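PDB 3X17: endoglucanase from Uncultured bacterium, which probably hydrolyses internal beta-1,4-glucosidic bonds of cellulose, as a family 9 glycoside hydrolase carrying an N-terminal Ig-like domain. Local coordinates for residues Y97-V102 and P108-G113; K31-A36 and P51-V56. All coordinates share one frame; numbering follows the deposited sequence.

Both contacts lie in the Ig-like domain at the N-terminal end of the chain, their centres about 9 Å apart. Contact 2 comes first in sequence and is closed before contact 1 begins. It packs strands 32-37 and 52-57 against each other through side chains, whereas contact 1 pairs strands 95-101 and 110-112 through their backbones. Strands 52-57 and 95-101 are neighbours in the same sheet: the carbonyls of V98 and Q100 probably accept hydrogen bonds from the amides of V56 and Q54. One contact thus helps fill the interior of the domain, and the other extends the sheet toward helix 115-130, where the chain runs into its catalytic part.

Contact 1: residues Y97-V102 and P108-G113; sequences YVAQVV and PEFAIG
Y97 and F110 form the one antiparallel bridge here, a hydrogen-bonded pair, although the short strand segments 97-101 and 110-112 diverge strongly from antiparallel, with 115° between their N-to-C directions. N of Y97 donates a hydrogen bond to O of F110 (2.9 Å), and N of F110 donates one to O of Y97 (3.0 Å), tilted out of the carbonyl plane. O of Y97 also receives a CA-H...O contact from CA of E109 at 3.2 Å. Y97 and F110 share a face of the sheet. With CG between its own backbone N and carbonyl carbon (chi1 62°), F110 turns one ring face to the Y97 backbone, O of Y97 lying over that face; CB of Y97 also sits over the ring, 4.2 Å from its centroid, in a CH-pi contact. The amide N of A99, itself bonded to S107 OG, lies at the ring's edge, and Y25 packs edge-to-face with F110. This is a beta hairpin of the Ig-like domain, leading from its sheet to helix 115-130. Farther along, the I112 and Y97 side chains cross at about a right angle; CD1 of I112 presses closely on CE2 of Y97, 3.3 Å away, while the Y97 hydroxyl is hydrogen-bonded to A93 O. Beside the bridge, CG2 of V98 rests on CG of E109 at 3.6 Å, and the E109 carboxylate turns to a salt bridge with R96.

Contact 2: residues K31-A36 and P51-V56; sequences KQAVLA and PTLQIV
P51 supplies the ring of this contact, a puckered pyrrolidine rather than a planar group, and L35 meets it with a single methyl: CD2 of L35 lies 3.7 Å from CG and 3.8 Å from CB of P51. The side chains meet at a slant, with the methyl beside the CB-CG bond. The CB of L35 already points to the other strand; with CG anti to the backbone N (chi1 176°) and chi2 at 70°, CD2 is the methyl that meets the ring. Two residues back along the first strand and two forward along the second, CD2 of L53 comes to 4.0 Å from CB of A33. L53 has nearly the same extended first torsion (chi1 178°), and its long side chain is matched by the short methyl of the alanine. A33, L35, P51 and L53 are all buried and all direct their CB atoms to the opposite segment, while Q32 and V34, which alternate with A33 and L35, point away. No hydrogen bond joins the segments: the nearest CA pairs, A33 with L53 and L35 with P51, stand 8.8 Å and 8.6 Å apart, too far for backbone pairing. M69 adds to the packing at L35, Y84 at P51, and A86, A99 and V101 at L53. Strands facing each other through apolar side chains, each hydrogen-bonded to other neighbours, are characteristic of the interior of an Ig-like beta sandwich.

Contact 1: residues Y97-V102 and P108-G113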
ATOM      1  N   TYR A  97     -10.142  -6.571  25.277  1.00 41.59           N
ATOM      2  CA  TYR A  97     -10.948  -5.514  25.867  1.00 41.50           C
ATOM      3  C   TYR A  97     -12.138  -5.088  24.994  1.00 41.29           C
ATOM      4  O   TYR A  97     -12.187  -5.373  23.790  1.00 41.17           O
ATOM      5  CB  TYR A  97     -10.083  -4.282  26.174  1.00 40.62           C
ATOM      6  CG  TYR A  97      -8.904  -4.549  27.093  1.00 41.69           C
ATOM      7  CD1 TYR A  97      -9.018  -4.411  28.476  1.00 42.85           C
ATOM      8  CD2 TYR A  97      -7.659  -4.856  26.572  1.00 43.43           C
ATOM      9  CE1 TYR A  97      -7.926  -4.625  29.311  1.00 42.25           C
ATOM     10  CE2 TYR A  97      -6.573  -5.072  27.387  1.00 45.97           C
ATOM     11  CZ  TYR A  97      -6.702  -4.931  28.755  1.00 44.93           C
ATOM     12  OH  TYR A  97      -5.596  -5.137  29.544  1.00 37.56           O
ATOM     13  N   VAL A  98     -13.028  -4.307  25.593  1.00 38.33           N
ATOM     14  CA  VAL A  98     -14.094  -3.635  24.885  1.00 39.09           C
ATOM     15  C   VAL A  98     -14.187  -2.187  25.353  1.00 40.46           C
ATOM     16  O   VAL A  98     -13.948  -1.886  26.524  1.00 41.01           O
ATOM     17  CB  VAL A  98     -15.421  -4.351  25.128  1.00 39.24           C
ATOM     18  CG1 VAL A  98     -16.583  -3.449  24.798  1.00 42.70           C
ATOM     19  CG2 VAL A  98     -15.473  -5.653  24.307  1.00 39.14           C
ATOM     20  N   ALA A  99     -14.489  -1.281  24.431  1.00 41.57           N
ATOM     21  CA  ALA A  99     -14.771   0.104  24.789  1.00 41.91           C
ATOM     22  C   ALA A  99     -16.279   0.315  24.884  1.00 42.50           C
ATOM     23  O   ALA A  99     -17.043  -0.123  24.004  1.00 42.88           O
ATOM     24  CB  ALA A  99     -14.156   1.074  23.764  1.00 39.97           C
ATOM     25  N   GLN A 100     -16.696   1.018  25.937  1.00 44.48           N
ATOM     26  CA  GLN A 100     -18.092   1.046  26.367  1.00 45.98           C
ATOM     27  C   GLN A 100     -18.411   2.457  26.784  1.00 46.06           C
ATOM     28  O   GLN A 100     -17.857   2.944  27.763  1.00 48.85           O
ATOM     29  CB  GLN A 100     -18.270   0.113  27.570  1.00 46.19           C
ATOM     30  CG  GLN A 100     -19.667   0.118  28.182  1.00 51.16           C
ATOM     31  CD  GLN A 100     -20.692  -0.526  27.273  1.00 58.72           C
ATOM     32  OE1 GLN A 100     -21.639   0.120  26.823  1.00 57.64           O
ATOM     33  NE2 GLN A 100     -20.489  -1.806  26.973  1.00 62.67           N
ATOM     34  N   VAL A 101     -19.272   3.142  26.048  1.00 46.21           N
ATOM     35  CA  VAL A 101     -19.718   4.455  26.504  1.00 45.98           C
ATOM     36  C   VAL A 101     -20.885   4.287  27.482  1.00 47.50           C
ATOM     37  O   VAL A 101     -21.786   3.479  27.228  1.00 48.91           O
ATOM     38  CB  VAL A 101     -20.102   5.362  25.328  1.00 46.23           C
ATOM     39  CG1 VAL A 101     -20.872   6.613  25.809  1.00 44.34           C
ATOM     40  CG2 VAL A 101     -18.852   5.768  24.570  1.00 45.70           C
ATOM     41  N   VAL A 102     -20.790   4.923  28.655  1.00 46.34           N
ATOM     42  CA  VAL A 102     -21.791   4.738  29.709  1.00 46.36           C
ATOM     43  C   VAL A 102     -23.138   5.235  29.198  1.00 45.32           C
ATOM     44  O   VAL A 102     -23.247   6.360  28.698  1.00 44.51           O
ATOM     45  CB  VAL A 102     -21.396   5.467  31.051  1.00 48.35           C
ATOM     46  CG1 VAL A 102     -22.525   5.360  32.102  1.00 48.62           C
ATOM     47  CG2 VAL A 102     -20.093   4.893  31.633  1.00 48.90           C
ATOM     48  N   PRO A 108     -16.553  -3.353  19.250  1.00 43.46           N
ATOM     49  CA  PRO A 108     -16.076  -4.720  19.178  1.00 43.12           C
ATOM     50  C   PRO A 108     -14.854  -4.928  20.073  1.00 43.53           C
ATOM     51  O   PRO A 108     -14.228  -3.955  20.528  1.00 43.32           O
ATOM     52  CB  PRO A 108     -15.679  -4.881  17.702  1.00 43.55           C
ATOM     53  CG  PRO A 108     -16.021  -3.550  17.016  1.00 43.24           C
ATOM     54  CD  PRO A 108     -16.898  -2.801  17.929  1.00 42.87           C
ATOM     55  N   GLU A 109     -14.492  -6.187  20.270  1.00 41.73           N
ATOM     56  CA  GLU A 109     -13.331  -6.539  21.066  1.00 44.53           C
ATOM     57  C   GLU A 109     -12.055  -6.221  20.331  1.00 44.03           C
ATOM     58  O   GLU A 109     -11.915  -6.573  19.155  1.00 45.02           O
ATOM     59  CB  GLU A 109     -13.316  -8.042  21.328  1.00 44.96           C
ATOM     60  CG  GLU A 109     -13.769  -8.426  22.687  1.00 49.74           C
ATOM     61  CD  GLU A 109     -13.816  -9.921  22.853  1.00 55.80           C
ATOM     62  OE1 GLU A 109     -12.735 -10.535  22.914  1.00 60.41           O
ATOM     63  OE2 GLU A 109     -14.927 -10.483  22.893  1.00 57.39           O
ATOM     64  N   PHE A 110     -11.048  -5.800  21.088  1.00 40.69           N
ATOM     65  CA  PHE A 110      -9.744  -5.520  20.518  1.00 39.95           C
ATOM     66  C   PHE A 110      -8.668  -5.920  21.520  1.00 40.26           C
ATOM     67  O   PHE A 110      -8.950  -6.118  22.694  1.00 39.41           O
ATOM     68  CB  PHE A 110      -9.621  -4.033  20.169  1.00 38.97           C
ATOM     69  CG  PHE A 110      -9.738  -3.122  21.359  1.00 41.68           C
ATOM     70  CD1 PHE A 110      -8.615  -2.801  22.122  1.00 36.80           C
ATOM     71  CD2 PHE A 110     -10.989  -2.636  21.760  1.00 37.68           C
ATOM     72  CE1 PHE A 110      -8.719  -1.959  23.231  1.00 41.03           C
ATOM     73  CE2 PHE A 110     -11.100  -1.767  22.864  1.00 39.87           C
ATOM     74  CZ  PHE A 110      -9.970  -1.430  23.594  1.00 36.62           C
ATOM     75  N   ALA A 111      -7.444  -6.083  21.052  1.00 39.23           N
ATOM     76  CA  ALA A 111      -6.359  -6.502  21.937  1.00 41.62           C
ATOM     77  C   ALA A 111      -5.434  -5.346  22.284  1.00 40.28           C
ATOM     78  O   ALA A 111      -5.264  -4.423  21.496  1.00 42.53           O
ATOM     79  CB  ALA A 111      -5.549  -7.675  21.304  1.00 40.82           C
ATOM     80  N   ILE A 112      -4.835  -5.400  23.465  1.00 40.84           N
ATOM     81  CA  ILE A 112      -3.612  -4.648  23.707  1.00 41.47           C
ATOM     82  C   ILE A 112      -2.457  -5.624  23.800  1.00 41.38           C
ATOM     83  O   ILE A 112      -2.579  -6.667  24.425  1.00 41.89           O
ATOM     84  CB  ILE A 112      -3.705  -3.761  24.964  1.00 42.32           C
ATOM     85  CG1 ILE A 112      -4.706  -2.633  24.709  1.00 45.93           C
ATOM     86  CG2 ILE A 112      -2.351  -3.171  25.290  1.00 38.73           C
ATOM     87  CD1 ILE A 112      -5.559  -2.266  25.897  1.00 51.39           C
ATOM     88  N   GLY A 113      -1.401  -5.357  23.043  1.00 40.75           N
ATOM     89  CA  GLY A 113      -0.393  -6.364  22.742  1.00 42.08           C
ATOM     90  C   GLY A 113       0.390  -5.934  21.508  1.00 42.74           C
ATOM     91  O   GLY A 113       0.173  -4.837  20.991  1.00 42.36           O
TER

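Contact 2: residues K31-A36 and P51-V56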
ATOM      1  N   LYS A  31      -3.738   5.711  22.165  1.00 40.12           N
ATOM      2  CA  LYS A  31      -4.846   4.774  21.940  1.00 41.55           C
ATOM      3  C   LYS A  31      -6.170   5.523  21.878  1.00 43.00           C
ATOM      4  O   LYS A  31      -6.683   5.968  22.910  1.00 45.42           O
ATOM      5  CB  LYS A  31      -4.879   3.685  23.021  1.00 41.81           C
ATOM      6  CG  LYS A  31      -3.516   3.025  23.329  1.00 37.53           C
ATOM      7  CD  LYS A  31      -3.654   1.965  24.442  1.00 40.24           C
ATOM      8  CE  LYS A  31      -2.300   1.285  24.771  1.00 41.11           C
ATOM      9  NZ  LYS A  31      -1.180   2.243  25.098  1.00 28.78           N
ATOM     10  N   GLN A  32      -6.657   5.780  20.666  1.00 42.35           N
ATOM     11  CA  GLN A  32      -7.862   6.598  20.480  1.00 41.00           C
ATOM     12  C   GLN A  32      -9.143   5.760  20.486  1.00 41.28           C
ATOM     13  O   GLN A  32      -9.136   4.599  20.074  1.00 41.11           O
ATOM     14  CB  GLN A  32      -7.769   7.403  19.185  1.00 42.52           C
ATOM     15  CG  GLN A  32      -7.595   6.542  17.910  1.00 40.31           C
ATOM     16  CD  GLN A  32      -7.502   7.399  16.647  1.00 46.60           C
ATOM     17  OE1 GLN A  32      -8.284   8.342  16.465  1.00 40.54           O
ATOM     18  NE2 GLN A  32      -6.554   7.063  15.756  1.00 39.71           N
ATOM     19  N   ALA A  33     -10.237   6.347  20.968  1.00 39.44           N
ATOM     20  CA  ALA A  33     -11.573   5.853  20.657  1.00 41.24           C
ATOM     21  C   ALA A  33     -12.457   7.040  20.309  1.00 41.50           C
ATOM     22  O   ALA A  33     -12.280   8.151  20.825  1.00 40.40           O
ATOM     23  CB  ALA A  33     -12.171   5.068  21.846  1.00 42.06           C
ATOM     24  N   VAL A  34     -13.302   6.854  19.317  1.00 40.97           N
ATOM     25  CA  VAL A  34     -13.988   7.987  18.736  1.00 39.52           C
ATOM     26  C   VAL A  34     -15.455   7.668  18.835  1.00 41.22           C
ATOM     27  O   VAL A  34     -15.886   6.584  18.432  1.00 39.69           O
ATOM     28  CB  VAL A  34     -13.569   8.238  17.276  1.00 38.80           C
ATOM     29  CG1 VAL A  34     -14.468   9.267  16.607  1.00 40.11           C
ATOM     30  CG2 VAL A  34     -12.113   8.677  17.207  1.00 41.10           C
ATOM     31  N   LEU A  35     -16.183   8.566  19.495  1.00 41.32           N
ATOM     32  CA  LEU A  35     -17.629   8.492  19.594  1.00 40.84           C
ATOM     33  C   LEU A  35     -18.229   9.341  18.479  1.00 40.87           C
ATOM     34  O   LEU A  35     -18.056  10.550  18.452  1.00 38.56           O
ATOM     35  CB  LEU A  35     -18.089   9.036  20.955  1.00 41.15           C
ATOM     36  CG  LEU A  35     -19.620   9.102  21.121  1.00 44.54           C
ATOM     37  CD1 LEU A  35     -20.200   7.686  21.218  1.00 40.91           C
ATOM     38  CD2 LEU A  35     -20.012   9.927  22.358  1.00 44.66           C
ATOM     39  N   ALA A  36     -18.882   8.702  17.521  1.00 41.85           N
ATOM     40  CA  ALA A  36     -19.477   9.455  16.427  1.00 45.01           C
ATOM     41  C   ALA A  36     -20.978   9.443  16.600  1.00 45.58           C
ATOM     42  O   ALA A  36     -21.577   8.381  16.681  1.00 44.69           O
ATOM     43  CB  ALA A  36     -19.082   8.867  15.071  1.00 43.52           C
ATOM     44  N   PRO A  51     -19.736  12.727  27.490  1.00 46.61           N
ATOM     45  CA  PRO A  51     -19.831  11.277  27.462  1.00 44.93           C
ATOM     46  C   PRO A  51     -18.740  10.661  28.305  1.00 42.45           C
ATOM     47  O   PRO A  51     -17.624  11.161  28.307  1.00 40.50           O
ATOM     48  CB  PRO A  51     -19.586  10.943  25.987  1.00 45.24           C
ATOM     49  CG  PRO A  51     -19.950  12.184  25.262  1.00 47.77           C
ATOM     50  CD  PRO A  51     -19.527  13.299  26.155  1.00 46.71           C
ATOM     51  N   THR A  52     -19.060   9.604  29.041  1.00 42.49           N
ATOM     52  CA  THR A  52     -18.023   8.852  29.748  1.00 44.47           C
ATOM     53  C   THR A  52     -17.694   7.530  29.060  1.00 42.38           C
ATOM     54  O   THR A  52     -18.585   6.743  28.749  1.00 41.48           O
ATOM     55  CB  THR A  52     -18.400   8.597  31.220  1.00 46.11           C
ATOM     56  OG1 THR A  52     -18.435   9.845  31.913  1.00 50.53           O
ATOM     57  CG2 THR A  52     -17.385   7.694  31.891  1.00 45.85           C
ATOM     58  N   LEU A  53     -16.407   7.289  28.843  1.00 41.70           N
ATOM     59  CA  LEU A  53     -15.963   6.008  28.284  1.00 40.96           C
ATOM     60  C   LEU A  53     -15.334   5.113  29.333  1.00 40.71           C
ATOM     61  O   LEU A  53     -14.491   5.555  30.124  1.00 40.80           O
ATOM     62  CB  LEU A  53     -14.974   6.236  27.143  1.00 39.94           C
ATOM     63  CG  LEU A  53     -14.371   4.998  26.456  1.00 39.71           C
ATOM     64  CD1 LEU A  53     -15.380   4.348  25.504  1.00 42.99           C
ATOM     65  CD2 LEU A  53     -13.146   5.425  25.668  1.00 40.84           C
ATOM     66  N   GLN A  54     -15.690   3.838  29.294  1.00 39.08           N
ATOM     67  CA  GLN A  54     -14.936   2.839  30.002  1.00 40.47           C
ATOM     68  C   GLN A  54     -14.265   1.895  29.009  1.00 41.88           C
ATOM     69  O   GLN A  54     -14.782   1.666  27.914  1.00 40.71           O
ATOM     70  CB  GLN A  54     -15.848   2.052  30.947  1.00 40.25           C
ATOM     71  CG  GLN A  54     -16.709   2.921  31.830  1.00 41.41           C
ATOM     72  CD  GLN A  54     -17.739   2.102  32.578  1.00 45.15           C
ATOM     73  OE1 GLN A  54     -18.427   1.271  31.989  1.00 46.08           O
ATOM     74  NE2 GLN A  54     -17.820   2.301  33.890  1.00 42.69           N
ATOM     75  N   ILE A  55     -13.095   1.389  29.383  1.00 41.54           N
ATOM     76  CA  ILE A  55     -12.545   0.198  28.762  1.00 42.72           C
ATOM     77  C   ILE A  55     -12.712  -0.943  29.739  1.00 45.48           C
ATOM     78  O   ILE A  55     -12.438  -0.796  30.925  1.00 47.61           O
ATOM     79  CB  ILE A  55     -11.045   0.323  28.468  1.00 43.27           C
ATOM     80  CG1 ILE A  55     -10.708   1.570  27.628  1.00 41.31           C
ATOM     81  CG2 ILE A  55     -10.470  -1.025  27.975  1.00 40.37           C
ATOM     82  CD1 ILE A  55     -11.578   1.802  26.400  1.00 43.11           C
ATOM     83  N   VAL A  56     -13.067  -2.106  29.218  1.00 47.89           N
ATOM     84  CA  VAL A  56     -13.581  -3.190  30.035  1.00 49.87           C
ATOM     85  C   VAL A  56     -12.928  -4.511  29.587  1.00 50.66           C
ATOM     86  O   VAL A  56     -12.840  -4.783  28.398  1.00 49.40           O
ATOM     87  CB  VAL A  56     -15.104  -3.278  29.851  1.00 48.38           C
ATOM     88  CG1 VAL A  56     -15.616  -4.539  30.431  1.00 50.06           C
ATOM     89  CG2 VAL A  56     -15.787  -2.074  30.490  1.00 49.63           C
TER